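PDB 2BHV: COMB10 from Helicobacter pylori, which probably forms part of the core channel complex of the Com type IV secretion system through its periplasmic, VirB10-like domain. Local coordinates for residues L81-S86 against I110-G115; Y91-N96 against G133-L138. One frame throughout, in Å; residues are numbered along the deposited sequence.

Interaction 1: residues L81-S86 against I110-G115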
loop_
_atom_site.group_PDB
_atom_site.type_symbol
_atom_site.label_atom_id
_atom_site.label_comp_id
_atom_site.label_asym_id
_atom_site.label_seq_id
_atom_site.Cartn_x
_atom_site.Cartn_y
_atom_site.Cartn_z
ATOM N N LEU A 81 -20.597 31.960 23.493
ATOM C CA LEU A 81 -19.139 32.123 23.533
ATOM C C LEU A 81 -18.520 32.174 22.139
ATOM O O LEU A 81 -17.660 33.014 21.884
ATOM C CB LEU A 81 -18.472 31.024 24.376
ATOM C CG LEU A 81 -18.873 30.867 25.848
ATOM C CD1 LEU A 81 -18.123 29.697 26.447
ATOM C CD2 LEU A 81 -18.626 32.143 26.675
ATOM N N ILE A 82 -18.931 31.267 21.250
ATOM C CA ILE A 82 -18.553 31.365 19.835
ATOM C C ILE A 82 -19.796 31.571 18.975
ATOM O O ILE A 82 -20.581 30.637 18.793
ATOM C CB ILE A 82 -17.767 30.145 19.318
ATOM C CG1 ILE A 82 -16.597 29.815 20.248
ATOM C CG2 ILE A 82 -17.271 30.414 17.891
ATOM C CD1 ILE A 82 -15.895 28.532 19.922
ATOM N N PRO A 83 -19.991 32.811 18.474
ATOM C CA PRO A 83 -21.141 33.177 17.643
ATOM C C PRO A 83 -21.088 32.523 16.277
ATOM O O PRO A 83 -20.009 32.366 15.703
ATOM C CB PRO A 83 -21.014 34.701 17.498
ATOM C CG PRO A 83 -20.038 35.124 18.563
ATOM C CD PRO A 83 -19.107 33.967 18.716
ATOM N N LYS A 84 -22.254 32.128 15.779
ATOM C CA LYS A 84 -22.404 31.677 14.409
ATOM C C LYS A 84 -21.728 32.658 13.463
ATOM O O LYS A 84 -21.879 33.875 13.596
ATOM C CB LYS A 84 -23.882 31.574 14.066
ATOM C CG LYS A 84 -24.175 31.002 12.703
ATOM C CD LYS A 84 -25.660 31.107 12.397
ATOM C CE LYS A 84 -25.996 30.505 11.059
ATOM N NZ LYS A 84 -27.340 30.965 10.635
ATOM N N GLY A 85 -20.963 32.123 12.521
ATOM C CA GLY A 85 -20.324 32.944 11.511
ATOM C C GLY A 85 -18.920 33.371 11.862
ATOM O O GLY A 85 -18.258 34.028 11.057
ATOM N N SER A 86 -18.445 33.006 13.053
ATOM C CA SER A 86 -17.041 33.279 13.414
ATOM C C SER A 86 -16.069 32.548 12.485
ATOM O O SER A 86 -16.323 31.423 12.032
ATOM C CB SER A 86 -16.733 32.898 14.855
ATOM O OG SER A 86 -17.791 33.221 15.723
ATOM N N ILE A 110 -9.908 32.387 16.980
ATOM C CA ILE A 110 -11.273 32.550 16.489
ATOM C C ILE A 110 -11.587 34.042 16.426
ATOM O O ILE A 110 -11.361 34.759 17.395
ATOM C CB ILE A 110 -12.291 31.890 17.433
ATOM C CG1 ILE A 110 -11.999 30.396 17.603
ATOM C CG2 ILE A 110 -13.711 32.096 16.931
ATOM C CD1 ILE A 110 -12.624 29.773 18.862
ATOM N N ILE A 111 -12.095 34.506 15.285
ATOM C CA ILE A 111 -12.519 35.896 15.140
ATOM C C ILE A 111 -14.038 35.969 15.003
ATOM O O ILE A 111 -14.603 35.466 14.026
ATOM C CB ILE A 111 -11.832 36.591 13.942
ATOM C CG1 ILE A 111 -10.304 36.509 14.087
ATOM C CG2 ILE A 111 -12.309 38.041 13.821
ATOM C CD1 ILE A 111 -9.527 37.042 12.887
ATOM N N THR A 112 -14.700 36.576 15.990
ATOM C CA THR A 112 -16.155 36.682 15.953
ATOM C C THR A 112 -16.583 37.701 14.892
ATOM O O THR A 112 -15.789 38.551 14.478
ATOM C CB THR A 112 -16.795 37.040 17.332
ATOM O OG1 THR A 112 -16.543 38.423 17.663
ATOM C CG2 THR A 112 -16.314 36.104 18.440
ATOM N N PRO A 113 -17.841 37.616 14.437
ATOM C CA PRO A 113 -18.315 38.531 13.412
ATOM C C PRO A 113 -18.211 40.009 13.839
ATOM O O PRO A 113 -18.063 40.906 12.982
ATOM C CB PRO A 113 -19.780 38.126 13.240
ATOM C CG PRO A 113 -19.842 36.716 13.715
ATOM C CD PRO A 113 -18.891 36.667 14.850
ATOM N N HIS A 114 -18.297 40.267 15.141
ATOM C CA HIS A 114 -18.119 41.629 15.630
ATOM C C HIS A 114 -16.656 42.020 15.710
ATOM O O HIS A 114 -16.341 43.198 15.837
ATOM C CB HIS A 114 -18.834 41.845 16.961
ATOM C CG HIS A 114 -20.285 42.192 16.804
ATOM N ND1 HIS A 114 -20.992 41.937 15.638
ATOM C CD2 HIS A 114 -21.168 42.761 17.661
ATOM C CE1 HIS A 114 -22.241 42.347 15.781
ATOM N NE2 HIS A 114 -22.377 42.845 17.002
ATOM N N GLY A 115 -15.769 41.030 15.630
ATOM C CA GLY A 115 -14.339 41.284 15.534
ATOM C C GLY A 115 -13.578 41.150 16.833
ATOM O O GLY A 115 -12.484 41.691 16.957
#
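Pro83 and Pro113 meet where two turns of the beta-rich VirB10-like domain lie side by side: a type II turn from Pro83 to Ser86, leading into strand 87-94, and a type I turn from Thr112 to Gly115 that follows strand 103-111. No hydrogen bond joins the two segments; the contact is mostly van der Waals packing. In the ring of Pro83, CB faces CD of Pro113 at 3.9 Å. The next atom, CG, lies 3.9 Å from CG2 of Thr112, and CD closes in on that same methyl to 3.5 Å. The methyl stands anti to the carbonyl carbon of Thr112, whose OG1 (chi1 73°) turns to the backbone N of Ile116, just before strand 117-119. From the type I turn, CG of Pro113 rests against O of Lys84 and C of Gly85. At Ser86, the last residue of the type II turn, CB sits 3.8 Å from CG2 of Ile110 and CA approaches O of Ile111 at 3.3 Å. Ile110 also meets Ile82: the two buried side chains cross at about a right angle, with Ile42 lying against Ile82. The touching atoms are terminal methyls, CD1 of Ile82 and CD1 of Ile110, 3.7 Å apart.

Interaction 2: residues Y91-N96 against G133-L138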
loop_
_atom_site.group_PDB
_atom_site.type_symbol
_atom_site.label_atom_id
_atom_site.label_comp_id
_atom_site.label_asym_id
_atom_site.label_seq_id
_atom_site.Cartn_x
_atom_site.Cartn_y
_atom_site.Cartn_z
ATOM N N TYR A 91 -3.435 26.420 11.409
ATOM C CA TYR A 91 -2.250 26.140 10.628
ATOM C C TYR A 91 -2.083 24.651 10.584
ATOM O O TYR A 91 -2.265 23.983 11.582
ATOM C CB TYR A 91 -1.035 26.815 11.250
ATOM C CG TYR A 91 -1.197 28.303 11.328
ATOM C CD1 TYR A 91 -0.888 29.115 10.239
ATOM C CD2 TYR A 91 -1.691 28.909 12.476
ATOM C CE1 TYR A 91 -1.059 30.504 10.296
ATOM C CE2 TYR A 91 -1.866 30.293 12.547
ATOM C CZ TYR A 91 -1.550 31.078 11.456
ATOM O OH TYR A 91 -1.728 32.429 11.544
ATOM N N TYR A 92 -1.764 24.131 9.411
ATOM C CA TYR A 92 -1.741 22.699 9.199
ATOM C C TYR A 92 -0.439 22.249 8.558
ATOM O O TYR A 92 0.182 23.005 7.799
ATOM C CB TYR A 92 -2.920 22.265 8.326
ATOM C CG TYR A 92 -2.846 22.715 6.863
ATOM C CD1 TYR A 92 -2.171 21.946 5.902
ATOM C CD2 TYR A 92 -3.465 23.894 6.438
ATOM C CE1 TYR A 92 -2.113 22.333 4.583
ATOM C CE2 TYR A 92 -3.406 24.296 5.110
ATOM C CZ TYR A 92 -2.729 23.507 4.186
ATOM O OH TYR A 92 -2.657 23.896 2.858
ATOM N N SER A 93 -0.040 21.012 8.860
ATOM C CA SER A 93 1.059 20.357 8.162
ATOM C C SER A 93 0.752 18.881 7.933
ATOM O O SER A 93 0.009 18.261 8.699
ATOM C CB SER A 93 2.367 20.500 8.937
ATOM O OG SER A 93 2.369 19.675 10.095
ATOM N N ASN A 94 1.327 18.334 6.867
ATOM C CA ASN A 94 1.268 16.915 6.614
ATOM C C ASN A 94 2.599 16.305 7.016
ATOM O O ASN A 94 3.650 16.760 6.590
ATOM C CB ASN A 94 0.911 16.648 5.153
ATOM C CG ASN A 94 -0.569 16.911 4.869
ATOM O OD1 ASN A 94 -0.948 17.950 4.274
ATOM N ND2 ASN A 94 -1.424 15.977 5.323
ATOM N N ASN A 95 2.542 15.349 7.943
ATOM C CA ASN A 95 3.724 14.653 8.459
ATOM C C ASN A 95 3.782 13.245 7.856
ATOM O O ASN A 95 3.537 12.237 8.536
ATOM C CB ASN A 95 3.699 14.620 10.009
ATOM C CG ASN A 95 4.831 13.736 10.640
ATOM O OD1 ASN A 95 4.843 13.497 11.868
ATOM N ND2 ASN A 95 5.768 13.256 9.803
ATOM N N ASN A 96 4.093 13.189 6.568
ATOM C CA ASN A 96 4.185 11.919 5.852
ATOM C C ASN A 96 5.304 10.969 6.348
ATOM O O ASN A 96 6.428 10.997 5.828
ATOM C CB ASN A 96 4.315 12.178 4.338
ATOM C CG ASN A 96 3.041 12.774 3.722
ATOM O OD1 ASN A 96 1.915 12.426 4.115
ATOM N ND2 ASN A 96 3.218 13.670 2.747
ATOM N N GLY A 133 7.662 23.992 10.283
ATOM C CA GLY A 133 8.298 24.222 11.562
ATOM C C GLY A 133 7.305 24.817 12.534
ATOM O O GLY A 133 7.128 24.286 13.625
ATOM N N LEU A 134 6.633 25.898 12.131
ATOM C CA LEU A 134 5.695 26.596 13.019
ATOM C C LEU A 134 4.639 25.685 13.650
ATOM O O LEU A 134 4.368 25.796 14.841
ATOM C CB LEU A 134 5.007 27.764 12.309
ATOM C CG LEU A 134 4.027 28.572 13.185
ATOM C CD1 LEU A 134 4.705 29.813 13.780
ATOM C CD2 LEU A 134 2.772 28.953 12.418
ATOM N N VAL A 135 4.041 24.802 12.851
ATOM C CA VAL A 135 3.088 23.820 13.378
ATOM C C VAL A 135 3.768 22.896 14.377
ATOM O O VAL A 135 3.195 22.554 15.398
ATOM C CB VAL A 135 2.461 22.983 12.258
ATOM C CG1 VAL A 135 1.600 21.891 12.834
ATOM C CG2 VAL A 135 1.628 23.858 11.345
ATOM N N GLY A 136 5.004 22.512 14.070
ATOM C CA GLY A 136 5.812 21.695 14.964
ATOM C C GLY A 136 5.984 22.320 16.332
ATOM O O GLY A 136 5.754 21.668 17.354
ATOM N N GLU A 137 6.378 23.594 16.354
ATOM C CA GLU A 137 6.644 24.306 17.609
ATOM C C GLU A 137 5.363 24.612 18.360
ATOM O O GLU A 137 5.367 24.673 19.583
ATOM C CB GLU A 137 7.462 25.590 17.376
ATOM C CG GLU A 137 8.208 26.108 18.626
ATOM C CD GLU A 137 9.268 25.107 19.188
ATOM O OE1 GLU A 137 10.407 25.049 18.650
ATOM O OE2 GLU A 137 8.961 24.395 20.184
ATOM N N LEU A 138 4.266 24.802 17.637
ATOM C CA LEU A 138 2.997 25.067 18.290
ATOM C C LEU A 138 2.577 23.819 19.048
ATOM O O LEU A 138 2.148 23.896 20.204
ATOM C CB LEU A 138 1.934 25.493 17.280
ATOM C CG LEU A 138 2.073 26.801 16.481
ATOM C CD1 LEU A 138 0.707 27.193 15.995
ATOM C CD2 LEU A 138 2.680 27.948 17.261
#
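Val135 presses both its methyls onto strand 91-94, and Tyr91 and Leu134 extend the contact on one side. CG2 of Val135 lies over the strand backbone, 3.8 Å from C of Tyr92 and 3.9 Å from C of Tyr91, and it also approaches CB of Tyr91 at 4.0 Å. The other methyl, CG1, stands anti to the backbone N (chi1 174°) and meets the hydroxyl of Ser93, with OG at 3.6 Å from CG1. One branched side chain thus reaches two residues that point to the same side of the strand, Tyr91 and Ser93, as well as the carbonyl carbons of Tyr91 and Tyr92. The arrangement is a helix packed on the face of a mixed beta-sheet, with helix 132-146 running across strand 87-94: the axes of 91-94 and 133-138 make an angle of 105° and come within 7.8 Å of each other. On the opposite face of the strand, Tyr92 points away from the helix and packs against Ile56 and Val64. Leu134 makes its approach through one methyl. Its CD2 sits over one face of the Tyr91 ring, 4.1 Å above the plane and displaced toward the rim, with CG of Tyr91 as its nearest atom at 4.2 Å. The ring swings out with CG anti to the carbonyl carbon (chi1 -60°), and the neighbouring strands add Lys63, Ser108 and Arg109 around the same side chain. No hydrogen bond passes between strand and helix here; the backbones of Tyr91 and Ser93 hydrogen-bond to Val106 and Asp104 of strand 103-111.

Strands 87-94 and 103-111, antiparallel neighbours in the main sheet, connect the two contacts. Interaction 1 gathers the turn that enters the first strand and the end of the second with the turn after it; interaction 2 uses the far part of strand 87-94, where helix 132-146 crosses. Their centres are 25 Å apart and their nearest atoms about 9 Å, so they do not touch. Interaction 1 is partly buried, its centre about 20 Å from the centre of the chain, whereas interaction 2 is a buried contact whose centre is about 9 Å from the centre of the chain. Along the sequence the segments alternate: 81-86, 91-96, 110-115, 133-138. Neither contact involves the other protein chain of the assembly.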